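Local coordinates for putative uncharacterized protein PH0242 (Pyrococcus horikoshii, PDB 3VU1), which is an AglB oligosaccharyltransferase homologue, present here as its C-terminal globular domain, rich in beta strands and carrying a bound calcium ion, at residues 14-19 with 243-248; 134-137 with 142-145; 144-149 with 153-158; 193-198 with 208-213; 200-205 with 216-221. All coordinates share one frame; numbering follows the deposited sequence.

Contact 1 of 5, residues 14-19 with 243-248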
# COMPACT_ATOMS: atom_id res chain seq x y z
N GLU A 14 -16.50 -4.11 12.14
CA GLU A 14 -17.48 -5.19 12.01
C GLU A 14 -18.05 -5.17 10.61
O GLU A 14 -18.16 -6.23 9.98
CB GLU A 14 -18.58 -5.09 13.06
CG GLU A 14 -18.06 -4.82 14.47
CD GLU A 14 -19.09 -5.06 15.56
OE1 GLU A 14 -20.32 -4.89 15.33
OE2 GLU A 14 -18.64 -5.40 16.67
N GLN A 15 -18.36 -3.96 10.11
CA GLN A 15 -18.87 -3.79 8.77
C GLN A 15 -17.86 -4.14 7.69
O GLN A 15 -18.20 -4.71 6.64
CB GLN A 15 -19.35 -2.36 8.56
CG GLN A 15 -20.60 -2.01 9.33
CD GLN A 15 -20.33 -1.80 10.82
OE1 GLN A 15 -19.22 -1.45 11.25
NE2 GLN A 15 -21.35 -2.01 11.62
N ALA A 16 -16.60 -3.80 7.94
CA ALA A 16 -15.53 -4.04 6.98
C ALA A 16 -15.27 -5.51 6.80
O ALA A 16 -15.14 -5.98 5.68
CB ALA A 16 -14.26 -3.30 7.37
N LEU A 17 -15.19 -6.25 7.89
CA LEU A 17 -14.95 -7.70 7.76
C LEU A 17 -16.11 -8.37 7.08
O LEU A 17 -15.89 -9.30 6.29
CB LEU A 17 -14.68 -8.37 9.11
CG LEU A 17 -13.39 -7.98 9.80
CD1 LEU A 17 -13.05 -9.11 10.76
CD2 LEU A 17 -12.26 -7.75 8.81
N LYS A 18 -17.33 -7.93 7.40
CA LYS A 18 -18.53 -8.46 6.77
C LYS A 18 -18.43 -8.24 5.27
O LYS A 18 -18.66 -9.17 4.48
CB LYS A 18 -19.79 -7.81 7.35
CG LYS A 18 -21.11 -8.25 6.72
CD LYS A 18 -22.12 -7.13 6.93
CE LYS A 18 -23.29 -7.14 5.95
NZ LYS A 18 -24.17 -8.34 6.11
N TRP A 19 -18.05 -7.03 4.88
CA TRP A 19 -17.83 -6.67 3.49
C TRP A 19 -16.82 -7.57 2.86
O TRP A 19 -17.10 -8.15 1.81
CB TRP A 19 -17.42 -5.20 3.35
CG TRP A 19 -17.43 -4.80 1.90
CD1 TRP A 19 -18.53 -4.39 1.15
CD2 TRP A 19 -16.32 -4.85 0.95
NE1 TRP A 19 -18.18 -4.17 -0.15
CE2 TRP A 19 -16.87 -4.43 -0.35
CE3 TRP A 19 -14.99 -5.20 1.02
CZ2 TRP A 19 -16.09 -4.35 -1.51
CZ3 TRP A 19 -14.20 -5.11 -0.15
CH2 TRP A 19 -14.74 -4.69 -1.38
N GLY A 243 -17.48 4.04 9.16
CA GLY A 243 -16.92 4.53 10.40
C GLY A 243 -15.54 5.07 10.16
O GLY A 243 -15.36 5.99 9.35
N SER A 244 -14.56 4.49 10.85
CA SER A 244 -13.16 4.90 10.74
C SER A 244 -12.32 3.87 9.98
O SER A 244 -11.11 3.80 10.19
CB SER A 244 -12.59 5.03 12.12
OG SER A 244 -13.21 6.06 12.85
N VAL A 245 -12.94 3.06 9.12
CA VAL A 245 -12.22 2.06 8.39
C VAL A 245 -12.41 2.27 6.88
O VAL A 245 -13.54 2.35 6.38
CB VAL A 245 -12.68 0.62 8.74
CG1 VAL A 245 -12.05 -0.39 7.82
CG2 VAL A 245 -12.36 0.26 10.18
N ILE A 246 -11.29 2.35 6.15
CA ILE A 246 -11.30 2.34 4.70
C ILE A 246 -10.57 1.08 4.23
O ILE A 246 -9.42 0.83 4.62
CB ILE A 246 -10.62 3.61 4.12
CG1 ILE A 246 -11.13 4.88 4.85
CG2 ILE A 246 -10.83 3.64 2.61
CD1 ILE A 246 -10.45 6.22 4.53
N VAL A 247 -11.23 0.28 3.39
CA VAL A 247 -10.60 -0.87 2.73
C VAL A 247 -10.09 -0.47 1.35
O VAL A 247 -10.89 -0.12 0.48
CB VAL A 247 -11.63 -2.01 2.55
CG1 VAL A 247 -11.02 -3.23 1.86
CG2 VAL A 247 -12.21 -2.39 3.90
N TYR A 248 -8.79 -0.55 1.15
CA TYR A 248 -8.17 -0.25 -0.15
C TYR A 248 -7.78 -1.52 -0.86
O TYR A 248 -7.18 -2.40 -0.26
CB TYR A 248 -6.94 0.56 0.05
CG TYR A 248 -7.21 2.00 0.43
CD1 TYR A 248 -7.14 2.41 1.76
CD2 TYR A 248 -7.54 2.97 -0.55
CE1 TYR A 248 -7.35 3.73 2.11
CE2 TYR A 248 -7.79 4.29 -0.21
CZ TYR A 248 -7.68 4.67 1.12
OH TYR A 248 -7.89 5.97 1.49
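The indole of Trp19 comes obliquely against Val247: CZ3 on its six-membered ring lies 4.2 Å from Val247 CG1. The same indole also stacks on the ring of Tyr240, on the adjacent strand 236-242. On the other side of the strand, turned from the helix, Ile246 CG2 sits 3.5 Å above one face of the Tyr248 ring, toward its rim, while Tyr248 OH bonds to Leu216 O. Helix 13-23 is here laid on a four-stranded mixed sheet, an alpha/beta layer packing. It runs nearly along strand 245-250, with the two local axes 24° apart and 9.0 Å from each other at closest. Ala16 points its single methyl at the strand between two valines, CB lying 3.7 Å from Val245 CG1 and 4.1 Å from Val247 CG2. Val247 divides its branches between partners: with CG1 trans to the backbone N (chi1 180°), that methyl serves Trp19, and CG2 is left to face Ala16. Val245 also touches Trp13, and Val247 touches Leu20, about a turn before and after Ala16 along the same helix.

Contact 2 of 5, residues 134-137 with 142-145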
# COMPACT_ATOMS: atom_id res chain seq x y z
N VAL A 134 -13.81 26.58 13.33
CA VAL A 134 -12.81 26.36 14.35
C VAL A 134 -12.70 24.85 14.55
O VAL A 134 -13.67 24.11 14.32
CB VAL A 134 -13.25 27.12 15.63
CG1 VAL A 134 -12.98 26.34 16.91
CG2 VAL A 134 -12.57 28.47 15.69
N TYR A 135 -11.51 24.39 14.96
CA TYR A 135 -11.24 22.97 15.16
C TYR A 135 -10.77 22.68 16.57
O TYR A 135 -9.82 23.31 17.04
CB TYR A 135 -10.13 22.54 14.22
CG TYR A 135 -10.50 22.57 12.78
CD1 TYR A 135 -10.29 23.73 12.02
CD2 TYR A 135 -11.04 21.45 12.16
CE1 TYR A 135 -10.64 23.76 10.69
CE2 TYR A 135 -11.38 21.47 10.83
CZ TYR A 135 -11.18 22.63 10.11
OH TYR A 135 -11.52 22.64 8.79
N VAL A 136 -11.40 21.71 17.21
CA VAL A 136 -11.16 21.45 18.63
C VAL A 136 -10.77 20.01 18.94
O VAL A 136 -11.20 19.07 18.24
CB VAL A 136 -12.40 21.78 19.52
CG1 VAL A 136 -12.62 23.28 19.63
CG2 VAL A 136 -13.67 21.08 19.02
N ASN A 137 -9.95 19.88 19.98
CA ASN A 137 -9.74 18.64 20.72
C ASN A 137 -9.67 18.97 22.23
O ASN A 137 -8.59 19.31 22.77
CB ASN A 137 -8.49 17.89 20.24
CG ASN A 137 -8.30 16.51 20.90
OD1 ASN A 137 -8.82 16.22 22.00
ND2 ASN A 137 -7.54 15.66 20.24
N ILE A 142 -6.83 21.71 22.69
CA ILE A 142 -6.38 22.33 21.45
C ILE A 142 -7.52 23.00 20.73
O ILE A 142 -8.63 22.45 20.64
CB ILE A 142 -5.67 21.30 20.51
CG1 ILE A 142 -4.36 20.83 21.14
CG2 ILE A 142 -5.41 21.91 19.14
CD1 ILE A 142 -3.34 20.32 20.16
N VAL A 143 -7.24 24.20 20.21
CA VAL A 143 -8.18 24.91 19.34
C VAL A 143 -7.41 25.49 18.18
O VAL A 143 -6.53 26.33 18.38
CB VAL A 143 -8.94 26.06 20.06
CG1 VAL A 143 -9.82 26.81 19.06
CG2 VAL A 143 -9.80 25.54 21.20
N ILE A 144 -7.74 25.03 16.98
CA ILE A 144 -7.13 25.59 15.77
C ILE A 144 -8.14 26.51 15.08
O ILE A 144 -9.31 26.14 14.89
CB ILE A 144 -6.69 24.49 14.79
CG1 ILE A 144 -5.68 23.54 15.45
CG2 ILE A 144 -6.08 25.10 13.54
CD1 ILE A 144 -5.62 22.18 14.77
N LYS A 145 -7.69 27.70 14.73
CA LYS A 145 -8.54 28.69 14.07
C LYS A 145 -7.78 29.51 13.04
O LYS A 145 -6.55 29.63 13.12
CB LYS A 145 -9.24 29.60 15.09
CG LYS A 145 -8.31 30.49 15.89
CD LYS A 145 -8.67 30.47 17.37
CE LYS A 145 -9.91 31.28 17.72
NZ LYS A 145 -10.41 30.92 19.08
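Val134, Val136 and Val143 mesh on one face of the antiparallel beta hairpin formed by strands 134-137 and 142-148. Val143 is the bump between two neighbours: its CG1 lies 3.9 Å from Val134 CG1, and its CG2 is equally far from Val136 CG1, so the two branches splay to fill both flanks. Its torsion sets this fork, CG1 trans to the backbone N (chi1 176°) and CG2 beside it. Val134 uses its other methyl too, CG2 resting 3.6 Å from Lys145 CB as the two side chains run alongside each other.

The opposite face carries Tyr135, Asn137, Ile142 and Ile144. Here Tyr135 CB approaches Ile144 CB to 4.0 Å, and the tyrosine ring turns its edge, in plane, toward Ile144 O. That oxygen also accepts the backbone bond from Tyr135 N, and Tyr135 O takes Ile144 N in return. The far end of the ring leaves the hairpin, its OH bonding to Thr197 O. Asn137 likewise looks outward, ND2 to Leu127 O, while its OD1 accepts Ala140 N and so ties the side chain to the connecting turn. By that turn Ile142 N reaches Asn137 O at 3.0 Å, the bond straight at the hydrogen but coming from 41° above the carbonyl plane.

Contact 3 of 5, residues 144-149 with 153-158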
# COMPACT_ATOMS: atom_id res chain seq x y z
N ILE A 144 -7.74 25.03 16.98
CA ILE A 144 -7.13 25.59 15.77
C ILE A 144 -8.14 26.51 15.08
O ILE A 144 -9.31 26.14 14.89
CB ILE A 144 -6.69 24.49 14.79
CG1 ILE A 144 -5.68 23.54 15.45
CG2 ILE A 144 -6.08 25.10 13.54
CD1 ILE A 144 -5.62 22.18 14.77
N LYS A 145 -7.69 27.70 14.73
CA LYS A 145 -8.54 28.69 14.07
C LYS A 145 -7.78 29.51 13.04
O LYS A 145 -6.55 29.63 13.12
CB LYS A 145 -9.24 29.60 15.09
CG LYS A 145 -8.31 30.49 15.89
CD LYS A 145 -8.67 30.47 17.37
CE LYS A 145 -9.91 31.28 17.72
NZ LYS A 145 -10.41 30.92 19.08
N VAL A 146 -8.51 30.07 12.08
CA VAL A 146 -7.93 31.02 11.14
C VAL A 146 -8.10 32.43 11.68
O VAL A 146 -9.20 32.82 12.08
CB VAL A 146 -8.60 30.92 9.76
CG1 VAL A 146 -7.66 31.48 8.70
CG2 VAL A 146 -8.97 29.49 9.44
N ILE A 147 -7.01 33.18 11.74
CA ILE A 147 -7.02 34.58 12.16
C ILE A 147 -6.77 35.43 10.91
O ILE A 147 -5.96 35.06 10.05
CB ILE A 147 -5.94 34.86 13.23
CG1 ILE A 147 -5.99 33.85 14.40
CG2 ILE A 147 -6.00 36.31 13.73
CD1 ILE A 147 -7.25 33.85 15.23
N GLN A 148 -7.47 36.57 10.80
CA GLN A 148 -7.13 37.58 9.80
C GLN A 148 -6.49 38.79 10.47
O GLN A 148 -7.13 39.46 11.27
CB GLN A 148 -8.35 38.01 8.98
CG GLN A 148 -9.02 36.86 8.24
CD GLN A 148 -9.31 37.20 6.79
OE1 GLN A 148 -10.35 36.81 6.24
NE2 GLN A 148 -8.39 37.94 6.15
N GLN A 149 -5.22 39.04 10.16
CA GLN A 149 -4.51 40.22 10.68
C GLN A 149 -3.40 40.69 9.73
O GLN A 149 -2.60 39.89 9.23
CB GLN A 149 -3.94 39.96 12.08
CG GLN A 149 -4.86 40.43 13.20
CD GLN A 149 -4.45 39.87 14.55
OE1 GLN A 149 -3.28 39.60 14.80
NE2 GLN A 149 -5.43 39.71 15.43
N ARG A 153 -3.93 36.15 6.14
CA ARG A 153 -4.40 34.96 6.88
C ARG A 153 -3.25 34.25 7.60
O ARG A 153 -2.12 34.19 7.12
CB ARG A 153 -5.01 33.96 5.91
CG ARG A 153 -6.25 34.42 5.19
CD ARG A 153 -7.48 33.78 5.80
NE ARG A 153 -8.51 33.53 4.79
CZ ARG A 153 -8.43 32.61 3.83
NH1 ARG A 153 -7.35 31.84 3.71
NH2 ARG A 153 -9.42 32.46 2.96
N ARG A 154 -3.55 33.67 8.75
CA ARG A 154 -2.59 32.80 9.42
C ARG A 154 -3.32 31.70 10.22
O ARG A 154 -4.51 31.83 10.55
CB ARG A 154 -1.60 33.61 10.27
CG ARG A 154 -2.13 33.96 11.66
CD ARG A 154 -1.13 34.69 12.55
NE ARG A 154 -1.66 34.72 13.91
CZ ARG A 154 -2.43 35.69 14.40
NH1 ARG A 154 -2.74 36.74 13.66
NH2 ARG A 154 -2.89 35.60 15.65
N ILE A 155 -2.62 30.60 10.50
CA ILE A 155 -3.22 29.57 11.30
C ILE A 155 -2.70 29.71 12.72
O ILE A 155 -1.51 29.82 12.93
CB ILE A 155 -3.01 28.15 10.71
CG1 ILE A 155 -3.62 28.06 9.30
CG2 ILE A 155 -3.60 27.06 11.61
CD1 ILE A 155 -5.11 28.28 9.24
N ALA A 156 -3.61 29.73 13.68
CA ALA A 156 -3.22 29.74 15.08
C ALA A 156 -3.64 28.43 15.76
O ALA A 156 -4.80 28.05 15.74
CB ALA A 156 -3.84 30.93 15.80
N VAL A 157 -2.67 27.76 16.37
CA VAL A 157 -2.93 26.57 17.15
C VAL A 157 -2.71 26.95 18.59
O VAL A 157 -1.60 27.32 18.97
CB VAL A 157 -2.00 25.40 16.76
CG1 VAL A 157 -2.27 24.17 17.61
CG2 VAL A 157 -2.13 25.08 15.27
N ASN A 158 -3.77 26.90 19.39
CA ASN A 158 -3.70 27.20 20.82
C ASN A 158 -3.70 25.92 21.60
O ASN A 158 -4.60 25.08 21.45
CB ASN A 158 -4.87 28.08 21.27
CG ASN A 158 -5.00 29.35 20.46
OD1 ASN A 158 -6.05 29.62 19.88
ND2 ASN A 158 -3.92 30.13 20.38
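Arg154 lays one face of its guanidinium over Ile147, whose CB stands 3.6 Å above the group's plane and toward its rim. The arginine gets there by placing CG between the backbone N and carbonyl carbon (chi1 83°) and then extending straight to NE, alongside the isoleucine. NH1 gives a bond to Gln149 OE1 at 3.1 Å, bent to 143° at the hydrogen. It meets the amide oxygen from well above the carbonyl plane, 72° out of it, so the bond is not aimed at a lone pair. NH2 makes a salt bridge to Glu163 OE1, and Asn158 ND2 bonds to the other oxygen of that glutamate.

These groups decorate the hairpin of strands 142-148 and 153-159, part of the large sheet of the insert domain. Within these segments the hydrogen-bonded pairs are Lys145 with Ala156 and Ile147 with Arg154. On the same face as Arg154, Ile147 CG1 rests 3.9 Å from Ala156 CB. On the other face, Ile144 spreads its branches, CG2 lying 3.7 Å from Ile155 CG2 and CG1 3.9 Å from Val157 CG2. Toward the turn, Val146 CG1 lies 3.7 Å from Arg153 CD. This face thus passes from buried, apolar Ile144, Ile155 and Val157 to exposed Val146, Gln148 and Arg153; on the other, Glu163 probably offsets the charge of Arg154 while limiting the rotation of its guanidinium.

Contact 4 of 5, residues 193-198 with 208-213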
# COMPACT_ATOMS: atom_id res chain seq x y z
N VAL A 193 2.95 20.59 11.08
CA VAL A 193 2.25 20.97 9.86
C VAL A 193 0.76 20.82 10.18
O VAL A 193 0.40 19.93 10.96
CB VAL A 193 2.67 20.05 8.68
CG1 VAL A 193 1.72 20.17 7.49
CG2 VAL A 193 4.10 20.35 8.25
N VAL A 194 -0.11 21.69 9.63
CA VAL A 194 -1.54 21.53 9.85
C VAL A 194 -2.24 21.27 8.55
O VAL A 194 -1.91 21.87 7.56
CB VAL A 194 -2.18 22.73 10.53
CG1 VAL A 194 -3.70 22.60 10.53
CG2 VAL A 194 -1.70 22.82 11.96
N TYR A 195 -3.18 20.33 8.56
CA TYR A 195 -4.05 20.12 7.41
C TYR A 195 -5.49 20.36 7.82
O TYR A 195 -5.99 19.71 8.76
CB TYR A 195 -3.93 18.71 6.86
CG TYR A 195 -2.57 18.38 6.28
CD1 TYR A 195 -2.08 19.04 5.15
CD2 TYR A 195 -1.77 17.40 6.87
CE1 TYR A 195 -0.84 18.72 4.63
CE2 TYR A 195 -0.54 17.07 6.36
CZ TYR A 195 -0.07 17.72 5.24
OH TYR A 195 1.16 17.37 4.74
N LEU A 196 -6.15 21.30 7.14
CA LEU A 196 -7.54 21.63 7.43
C LEU A 196 -8.45 21.03 6.38
O LEU A 196 -8.30 21.33 5.20
CB LEU A 196 -7.74 23.15 7.52
CG LEU A 196 -6.99 23.83 8.67
CD1 LEU A 196 -7.35 25.30 8.77
CD2 LEU A 196 -7.19 23.15 10.01
N THR A 197 -9.36 20.17 6.80
CA THR A 197 -10.36 19.61 5.89
C THR A 197 -11.75 20.05 6.38
O THR A 197 -11.86 20.62 7.47
CB THR A 197 -10.29 18.06 5.77
OG1 THR A 197 -10.87 17.45 6.93
CG2 THR A 197 -8.85 17.57 5.62
N PRO A 198 -12.81 19.78 5.59
CA PRO A 198 -14.09 20.29 6.04
C PRO A 198 -14.46 19.80 7.43
O PRO A 198 -15.17 20.51 8.14
CB PRO A 198 -15.05 19.73 4.98
CG PRO A 198 -14.21 19.72 3.74
CD PRO A 198 -12.92 19.16 4.25
N VAL A 208 6.57 13.31 9.56
CA VAL A 208 5.55 12.40 9.10
C VAL A 208 4.37 13.15 8.51
O VAL A 208 3.32 12.55 8.24
CB VAL A 208 5.07 11.43 10.20
CG1 VAL A 208 6.20 10.54 10.67
CG2 VAL A 208 4.46 12.18 11.38
N ALA A 209 4.55 14.45 8.25
CA ALA A 209 3.52 15.27 7.57
C ALA A 209 3.02 14.72 6.23
O ALA A 209 1.84 14.80 5.95
CB ALA A 209 3.99 16.69 7.38
N THR A 210 3.90 14.15 5.41
CA THR A 210 3.46 13.63 4.11
C THR A 210 3.44 12.10 4.04
O THR A 210 3.47 11.53 2.95
CB THR A 210 4.31 14.20 2.96
OG1 THR A 210 5.70 13.88 3.16
CG2 THR A 210 4.12 15.73 2.87
N SER A 211 3.36 11.45 5.19
CA SER A 211 3.33 9.99 5.28
C SER A 211 2.14 9.45 4.52
O SER A 211 1.10 10.10 4.44
CB SER A 211 3.21 9.57 6.76
OG SER A 211 2.02 10.10 7.34
N ASN A 212 2.28 8.24 3.99
CA ASN A 212 1.19 7.55 3.33
C ASN A 212 -0.07 7.35 4.19
O ASN A 212 -1.18 7.36 3.67
CB ASN A 212 1.68 6.22 2.81
CG ASN A 212 2.65 6.36 1.64
OD1 ASN A 212 2.60 7.33 0.90
ND2 ASN A 212 3.55 5.41 1.51
N PHE A 213 0.09 7.15 5.50
CA PHE A 213 -1.08 7.01 6.36
C PHE A 213 -1.95 8.28 6.33
O PHE A 213 -3.17 8.20 6.21
CB PHE A 213 -0.67 6.72 7.78
CG PHE A 213 -1.82 6.74 8.76
CD1 PHE A 213 -1.93 7.75 9.71
CD2 PHE A 213 -2.79 5.76 8.74
CE1 PHE A 213 -2.98 7.79 10.62
CE2 PHE A 213 -3.85 5.78 9.66
CZ PHE A 213 -3.95 6.79 10.59
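Tyr195 turns the edge of its ring toward the carbonyl of Ala209, and the hydroxyl at its end donates to that oxygen, with OH 2.9 Å from Ala209 O. The bond comes from above the carbonyl plane, 67° out of it, and the oxygen also lies 3.3 Å from ring atom CE2. One face of the ring is met by a residue of its own strand: Val193 CG1 stands 3.8 Å above it, toward the rim. Two residues apart on the strand, Val193 and Tyr195 point to the same side; with CG opposite the carbonyl carbon (chi1 -65°) the ring lies alongside Val193.

Strand 192-196 belongs to the large mixed sheet, and the opposing partner is the type I turn Val208-Ser211 that leads into helix 212-218. Ser211 is the N-cap of that helix; both its backbone N and its OG bond to Val208 O, OG at 2.9 Å, which closes the turn and probably helps set how Ala209 is presented. Ala209 then points its methyl at the sheet, CB lying 3.8 Å from Val193 CG2. Thr210 comes beside the phenol, its CG2 3.9 Å from Tyr195 OH, while its own hydroxyl is taken up by Asp71 and Ser224. Tyr195 OH has a second polar partner in Thr222 OG1, from the chain just past the helix.

Contact 5 of 5, residues 200-205 with 216-221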
# COMPACT_ATOMS: atom_id res chain seq x y z
N LEU A 200 -12.05 17.51 9.64
CA LEU A 200 -10.89 17.23 10.49
C LEU A 200 -9.81 18.27 10.33
O LEU A 200 -9.57 18.76 9.23
CB LEU A 200 -10.27 15.86 10.19
CG LEU A 200 -10.96 14.60 10.70
CD1 LEU A 200 -10.21 13.41 10.16
CD2 LEU A 200 -11.04 14.50 12.20
N GLY A 201 -9.16 18.59 11.45
CA GLY A 201 -7.89 19.30 11.44
C GLY A 201 -6.78 18.37 11.92
O GLY A 201 -6.77 17.95 13.09
N VAL A 202 -5.87 18.02 11.01
CA VAL A 202 -4.77 17.13 11.31
C VAL A 202 -3.56 17.96 11.71
O VAL A 202 -3.16 18.88 10.99
CB VAL A 202 -4.40 16.27 10.09
CG1 VAL A 202 -3.32 15.24 10.45
CG2 VAL A 202 -5.64 15.61 9.53
N LEU A 203 -3.01 17.65 12.87
CA LEU A 203 -1.75 18.23 13.33
C LEU A 203 -0.66 17.16 13.28
O LEU A 203 -0.66 16.20 14.08
CB LEU A 203 -1.94 18.72 14.76
CG LEU A 203 -0.84 19.56 15.39
CD1 LEU A 203 -0.82 20.93 14.74
CD2 LEU A 203 -1.06 19.69 16.90
N ALA A 204 0.27 17.29 12.34
CA ALA A 204 1.29 16.26 12.13
C ALA A 204 2.70 16.79 12.36
O ALA A 204 3.06 17.88 11.92
CB ALA A 204 1.17 15.65 10.74
N TYR A 205 3.51 16.00 13.04
CA TYR A 205 4.90 16.32 13.24
C TYR A 205 5.58 16.29 11.87
O TYR A 205 5.21 15.49 11.00
CB TYR A 205 5.51 15.31 14.20
CG TYR A 205 6.95 15.54 14.53
CD1 TYR A 205 7.36 16.69 15.19
CD2 TYR A 205 7.91 14.59 14.19
CE1 TYR A 205 8.69 16.90 15.50
CE2 TYR A 205 9.24 14.79 14.50
CZ TYR A 205 9.62 15.94 15.16
OH TYR A 205 10.94 16.16 15.49
N LEU A 216 -3.87 8.35 3.02
CA LEU A 216 -4.92 7.36 2.84
C LEU A 216 -5.98 7.36 3.94
O LEU A 216 -7.11 6.95 3.69
CB LEU A 216 -4.33 5.95 2.72
CG LEU A 216 -3.38 5.63 1.55
CD1 LEU A 216 -2.71 4.27 1.77
CD2 LEU A 216 -4.05 5.67 0.18
N ALA A 217 -5.61 7.79 5.14
CA ALA A 217 -6.58 7.91 6.25
C ALA A 217 -7.52 9.11 6.07
O ALA A 217 -8.70 9.04 6.40
CB ALA A 217 -5.86 8.01 7.59
N PHE A 218 -6.98 10.21 5.54
CA PHE A 218 -7.69 11.46 5.59
C PHE A 218 -7.87 12.08 4.22
O PHE A 218 -8.19 13.24 4.14
CB PHE A 218 -6.94 12.42 6.51
CG PHE A 218 -6.61 11.82 7.85
CD1 PHE A 218 -5.29 11.67 8.25
CD2 PHE A 218 -7.63 11.37 8.71
CE1 PHE A 218 -4.98 11.09 9.49
CE2 PHE A 218 -7.33 10.79 9.94
CZ PHE A 218 -6.00 10.64 10.33
N GLY A 219 -7.70 11.31 3.15
CA GLY A 219 -7.63 11.87 1.79
C GLY A 219 -6.91 13.22 1.71
O GLY A 219 -7.51 14.21 1.29
N ILE A 220 -5.65 13.28 2.14
CA ILE A 220 -4.80 14.45 1.93
C ILE A 220 -3.88 14.16 0.73
O ILE A 220 -2.98 13.33 0.81
CB ILE A 220 -3.89 14.76 3.15
CG1 ILE A 220 -4.68 14.87 4.45
CG2 ILE A 220 -3.06 16.02 2.93
CD1 ILE A 220 -5.88 15.77 4.42
N PRO A 221 -4.08 14.86 -0.39
CA PRO A 221 -3.22 14.49 -1.51
C PRO A 221 -1.87 15.21 -1.50
O PRO A 221 -1.48 15.79 -2.49
CB PRO A 221 -4.06 14.91 -2.73
CG PRO A 221 -4.89 16.05 -2.23
CD PRO A 221 -5.03 15.93 -0.74
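Phe218 packs against Leu200 and Val202, where the C-terminal part of helix 212-218 meets one face of the large mixed sheet, a helix-on-sheet packing. Strand 200-205 is an inner strand there, lying between 192-196 and 125-130.

The apolar contacts carry the whole meeting of these residues. Leu200 crosses the phenylalanine at about a right angle; its CD1 comes 3.6 Å from Phe218 CD2 and 3.9 Å from CE2, approaching the ring obliquely. With CG opposite the carbonyl carbon (chi1 -76°) and the chain extended beyond, the leucine pushes this one methyl forward. Val202 contributes CG2, which hangs over one face of the ring, 4.1 Å above its plane and toward the rim beside CD1. Leu127, on the neighbouring strand, and Leu91 also touch Phe218, so the ring is set among aliphatic groups.

The polar bonding lies around this patch. Gly201 bonds through its backbone to Thr128 and Val202 to Tyr195, holding the strand between its neighbours. Beyond Phe218 the chain departs from helical geometry at Gly219, with phi at 37°, and runs on to Ile220, which touches Tyr195. On the ring face opposite Val202, Ala217 CB sits over the centre of Phe218, 3.6 Å above the plane.

How the contacts relate
Four of the five contacts involve one ten-stranded mixed sheet. Contacts 2 and 3 are successive hairpins sharing strand 142-148, their centres about 10 Å apart, and they close before contacts 4 and 5 open. These last two interlock: their segments alternate along the chain, neighbouring strands 192-196 and 200-205 supply one side, and helix 212-218 with its leading turn supplies the other, with centres only about 3 Å apart. Contact 1 spans all of them in sequence and lies on a separate four-stranded sheet, about 35 Å from contact 3 between centres. It nevertheless touches contact 5 through Tyr248 and Leu216, so helix 212-218 bridges the insert-domain sheet and the smaller sheet beside helix 13-23.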